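Local coordinates for hypothetical protein (Thermotoga maritima, PDB 2NZC), which is of unknown function but is probably a regulator of the iron-only hydrogenase system, with an ACT-like fold, at residues 22-25 / 26-30; 70-73 / 74-77. One frame throughout, in Å; residues are numbered along the deposited sequence.

Contact 1. Residues 22-25 / 26-30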
loop_
_atom_site.group_PDB
_atom_site.type_symbol
_atom_site.label_atom_id
_atom_site.label_comp_id
_atom_site.label_asym_id
_atom_site.label_seq_id
_atom_site.Cartn_x
_atom_site.Cartn_y
_atom_site.Cartn_z
ATOM N N ARG D 22 7.110 -11.936 -14.580
ATOM C CA ARG D 22 6.778 -13.342 -14.309
ATOM C C ARG D 22 7.739 -13.957 -13.289
ATOM O O ARG D 22 7.303 -14.552 -12.305
ATOM C CB ARG D 22 6.747 -14.144 -15.607
ATOM C CG ARG D 22 6.468 -15.648 -15.442
ATOM C CD ARG D 22 6.203 -16.359 -16.772
ATOM N NE ARG D 22 7.337 -16.285 -17.696
ATOM C CZ ARG D 22 7.298 -15.734 -18.911
ATOM N NH1 ARG D 22 8.391 -15.712 -19.663
ATOM N NH2 ARG D 22 6.171 -15.210 -19.388
ATOM N N GLN D 23 9.040 -13.771 -13.503
ATOM C CA GLN D 23 10.059 -14.315 -12.609
ATOM C C GLN D 23 10.015 -13.716 -11.207
ATOM O O GLN D 23 10.141 -14.442 -10.240
ATOM C CB GLN D 23 11.448 -14.125 -13.189
ATOM C CG GLN D 23 11.761 -14.973 -14.404
ATOM C CD GLN D 23 12.900 -14.373 -15.170
ATOM O OE1 GLN D 23 12.920 -13.158 -15.395
ATOM N NE2 GLN D 23 13.860 -15.197 -15.565
ATOM N N VAL D 24 9.852 -12.398 -11.098
ATOM C CA VAL D 24 9.689 -11.761 -9.786
ATOM C C VAL D 24 8.467 -12.346 -9.061
ATOM O O VAL D 24 8.559 -12.707 -7.877
ATOM C CB VAL D 24 9.592 -10.197 -9.868
ATOM C CG1 VAL D 24 9.251 -9.578 -8.509
ATOM C CG2 VAL D 24 10.890 -9.614 -10.380
ATOM N N ASN D 25 7.343 -12.460 -9.770
ATOM C CA ASN D 25 6.121 -13.019 -9.186
ATOM C C ASN D 25 6.258 -14.465 -8.737
ATOM O O ASN D 25 5.738 -14.840 -7.695
ATOM C CB ASN D 25 4.929 -12.902 -10.147
ATOM C CG ASN D 25 4.381 -11.512 -10.213
ATOM O OD1 ASN D 25 4.380 -10.779 -9.221
ATOM N ND2 ASN D 25 3.918 -11.117 -11.398
ATOM N N GLU D 26 6.956 -15.279 -9.517
ATOM C CA GLU D 26 7.153 -16.666 -9.127
ATOM C C GLU D 26 7.974 -16.750 -7.839
ATOM O O GLU D 26 7.671 -17.546 -6.953
ATOM C CB GLU D 26 7.793 -17.459 -10.256
ATOM C CG GLU D 26 6.850 -17.641 -11.451
ATOM C CD GLU D 26 7.501 -18.335 -12.630
ATOM O OE1 GLU D 26 8.719 -18.626 -12.555
ATOM O OE2 GLU D 26 6.785 -18.595 -13.630
ATOM N N LEU D 27 9.003 -15.912 -7.756
ATOM C CA LEU D 27 9.871 -15.830 -6.596
ATOM C C LEU D 27 9.160 -15.409 -5.318
ATOM O O LEU D 27 9.297 -16.061 -4.274
ATOM C CB LEU D 27 11.021 -14.860 -6.880
ATOM C CG LEU D 27 12.357 -15.167 -6.211
ATOM C CD1 LEU D 27 12.698 -16.646 -6.324
ATOM C CD2 LEU D 27 13.405 -14.306 -6.900
ATOM N N LEU D 28 8.432 -14.302 -5.394
ATOM C CA LEU D 28 7.660 -13.780 -4.269
ATOM C C LEU D 28 6.530 -14.723 -3.827
ATOM O O LEU D 28 6.211 -14.779 -2.641
ATOM C CB LEU D 28 7.092 -12.401 -4.613
ATOM C CG LEU D 28 8.149 -11.342 -4.969
ATOM C CD1 LEU D 28 7.499 -9.978 -5.110
ATOM C CD2 LEU D 28 9.327 -11.321 -3.975
ATOM N N HIS D 29 5.921 -15.443 -4.768
ATOM C CA HIS D 29 5.011 -16.541 -4.419
ATOM C C HIS D 29 5.750 -17.583 -3.564
ATOM O O HIS D 29 5.244 -18.011 -2.530
ATOM C CB HIS D 29 4.446 -17.179 -5.693
ATOM C CG HIS D 29 3.715 -18.472 -5.470
ATOM N ND1 HIS D 29 4.278 -19.703 -5.739
ATOM C CD2 HIS D 29 2.463 -18.722 -5.023
ATOM C CE1 HIS D 29 3.403 -20.658 -5.466
ATOM N NE2 HIS D 29 2.294 -20.088 -5.027
ATOM N N ASN D 30 6.947 -17.990 -3.997
ATOM C CA ASN D 30 7.717 -18.976 -3.254
ATOM C C ASN D 30 8.000 -18.549 -1.824
ATOM O O ASN D 30 8.004 -19.372 -0.914
ATOM C CB ASN D 30 9.039 -19.315 -3.960
ATOM C CG ASN D 30 8.847 -20.075 -5.268
ATOM O OD1 ASN D 30 7.730 -20.462 -5.649
ATOM N ND2 ASN D 30 9.956 -20.296 -5.967
#

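Contact 2. Residues 70-73 / 74-77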
loop_
_atom_site.group_PDB
_atom_site.type_symbol
_atom_site.label_atom_id
_atom_site.label_comp_id
_atom_site.label_asym_id
_atom_site.label_seq_id
_atom_site.Cartn_x
_atom_site.Cartn_y
_atom_site.Cartn_z
ATOM N N GLY D 70 18.190 -10.522 -7.497
ATOM C CA GLY D 70 19.333 -9.908 -8.170
ATOM C C GLY D 70 19.865 -10.684 -9.364
ATOM O O GLY D 70 20.668 -10.165 -10.147
ATOM N N GLN D 71 19.432 -11.935 -9.495
ATOM C CA GLN D 71 19.793 -12.767 -10.638
ATOM C C GLN D 71 18.741 -12.645 -11.753
ATOM O O GLN D 71 18.862 -13.295 -12.778
ATOM C CB GLN D 71 19.979 -14.233 -10.213
ATOM C CG GLN D 71 21.179 -14.485 -9.283
ATOM C CD GLN D 71 21.591 -15.959 -9.173
ATOM O OE1 GLN D 71 22.171 -16.385 -8.164
ATOM N NE2 GLN D 71 21.324 -16.738 -10.224
ATOM N N ILE D 72 17.708 -11.824 -11.550
ATOM C CA ILE D 72 16.687 -11.615 -12.588
ATOM C C ILE D 72 16.979 -10.374 -13.429
ATOM O O ILE D 72 17.077 -9.269 -12.891
ATOM C CB ILE D 72 15.257 -11.516 -12.017
ATOM C CG1 ILE D 72 14.886 -12.800 -11.265
ATOM C CG2 ILE D 72 14.248 -11.258 -13.142
ATOM C CD1 ILE D 72 13.597 -12.707 -10.473
ATOM N N SER D 73 17.093 -10.572 -14.743
ATOM C CA SER D 73 17.337 -9.496 -15.705
ATOM C C SER D 73 16.278 -8.403 -15.660
ATOM O O SER D 73 15.075 -8.680 -15.708
ATOM C CB SER D 73 17.448 -10.062 -17.132
ATOM O OG SER D 73 17.772 -9.054 -18.078
ATOM N N GLY D 74 16.736 -7.161 -15.548
ATOM C CA GLY D 74 15.840 -5.999 -15.491
ATOM C C GLY D 74 15.235 -5.744 -14.126
ATOM O O GLY D 74 14.173 -5.114 -14.020
ATOM N N VAL D 75 15.890 -6.232 -13.072
ATOM C CA VAL D 75 15.385 -6.048 -11.715
ATOM C C VAL D 75 16.473 -5.453 -10.847
ATOM O O VAL D 75 17.586 -5.976 -10.798
ATOM C CB VAL D 75 14.891 -7.394 -11.081
ATOM C CG1 VAL D 75 14.587 -7.222 -9.599
ATOM C CG2 VAL D 75 13.661 -7.920 -11.812
ATOM N N ARG D 76 16.160 -4.356 -10.169
ATOM C CA ARG D 76 17.058 -3.834 -9.142
ATOM C C ARG D 76 16.402 -3.946 -7.805
ATOM O O ARG D 76 15.223 -3.580 -7.656
ATOM C CB ARG D 76 17.403 -2.363 -9.370
ATOM C CG ARG D 76 18.069 -2.044 -10.683
ATOM C CD ARG D 76 18.724 -0.664 -10.610
ATOM N NE ARG D 76 17.929 0.277 -9.812
ATOM C CZ ARG D 76 17.040 1.134 -10.313
ATOM N NH1 ARG D 76 16.373 1.937 -9.498
ATOM N NH2 ARG D 76 16.814 1.191 -11.621
ATOM N N VAL D 77 17.155 -4.397 -6.815
ATOM C CA VAL D 77 16.576 -4.551 -5.494
ATOM C C VAL D 77 17.445 -3.937 -4.405
ATOM O O VAL D 77 18.670 -3.951 -4.486
ATOM C CB VAL D 77 16.192 -6.028 -5.202
ATOM C CG1 VAL D 77 17.390 -6.915 -5.341
ATOM C CG2 VAL D 77 15.498 -6.161 -3.810
#

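Contact 1. Residues 22-25 / 26-30
Val-24 and Leu-28, one helical turn apart, lie side by side and point the same way, with Val-24 CG1 meeting Leu-28 CD1 at 3.8 Å. Leu-28 carries its CG beside its own backbone N (chi1 -59°), which sets that atom 3.2 Å from Val-24 O. Arg-22 and Glu-26 make the matching pair on the solvent side. There the touch is between aliphatic chain and carboxylate, Arg-22 CG to Glu-26 OE2 at 3.5 Å; the charges do not close, since Arg-22 NE stays 4.7 Å from Glu-26 OE2 and the two flat groups are turned 46° apart. Beneath both pairs run i to i+4 backbone bonds of helix 18-30, and the one from Leu-28 N to Val-24 O (3.0 Å) is the straightest, at 173°. Farther out, Leu-69 of helix 59-69 and Ile-51 of strand 48-57 pack on Val-24, and Leu-65 and Leu-53 of the same two elements on Leu-28, while Asn-25 OD1 accepts a hydrogen bond from Arg-38 NH2. An alanine in place of Leu-28 would probably open a gap between Val-24, Leu-65 and Leu-53. The chemistry is that of an amphipathic helix, its branched aliphatic face turned into the core and its charged face toward solvent.

Contact 2. Residues 70-73 / 74-77
A type II beta turn from Ile-72 to Val-75 reverses the chain between helix 59-69 and strand 75-81, the last strand of this ACT-like fold. Its closing hydrogen bond, Val-75 N to Ile-72 O, is weak: 3.3 Å long and bent to 126° at the hydrogen. Side chains also meet across the turn: Ile-72 CG2 lies 3.6 Å from Val-75 CG2, the two side chains slanting across each other, and Val-75 CB rests 3.4 Å from Ile-72 O, so the acceptor of the turn also lies against aliphatic carbon. In Val-75, CG1 stands anti to the backbone N (chi1 171°), which leaves CG2 as the methyl that reaches Ile-72. At the corner, Gly-74 has a positive phi of 81°, and a beta carbon there would run into Ser-73 O. The fold places this turn beside helix 18-30, where Ile-72 packs on Gln-23, Val-24 and Leu-27 and Val-75 joins it on Val-24. On the sheet side, Gly-74 and Arg-76 pair through their backbones with Glu-15 and Val-13 of strand 6-15, while Arg-76 NH1 bonds to Leu-82 O of the second subunit, bringing the start of this strand to a subunit boundary.

Contact 1 is partly buried and contact 2 lies at the surface, yet they touch directly, their centres about 12 Å apart. Val-24 CG2 lies 3.5 Å from Val-75 CG2, and Leu-27 CD2 is 3.9 Å from Ile-72 CD1, so the helix 18-30 and the turn into strand 75-81 share one apolar seam. Their internal bonding differs with place: residues 22-30 are held by successive near-regular helical bonds, whereas residues 70-77 add a methyl contact to a single weak bond at the turn. Contact 2 alone comes within reach of another subunit; no other chain of the assembly touches contact 1.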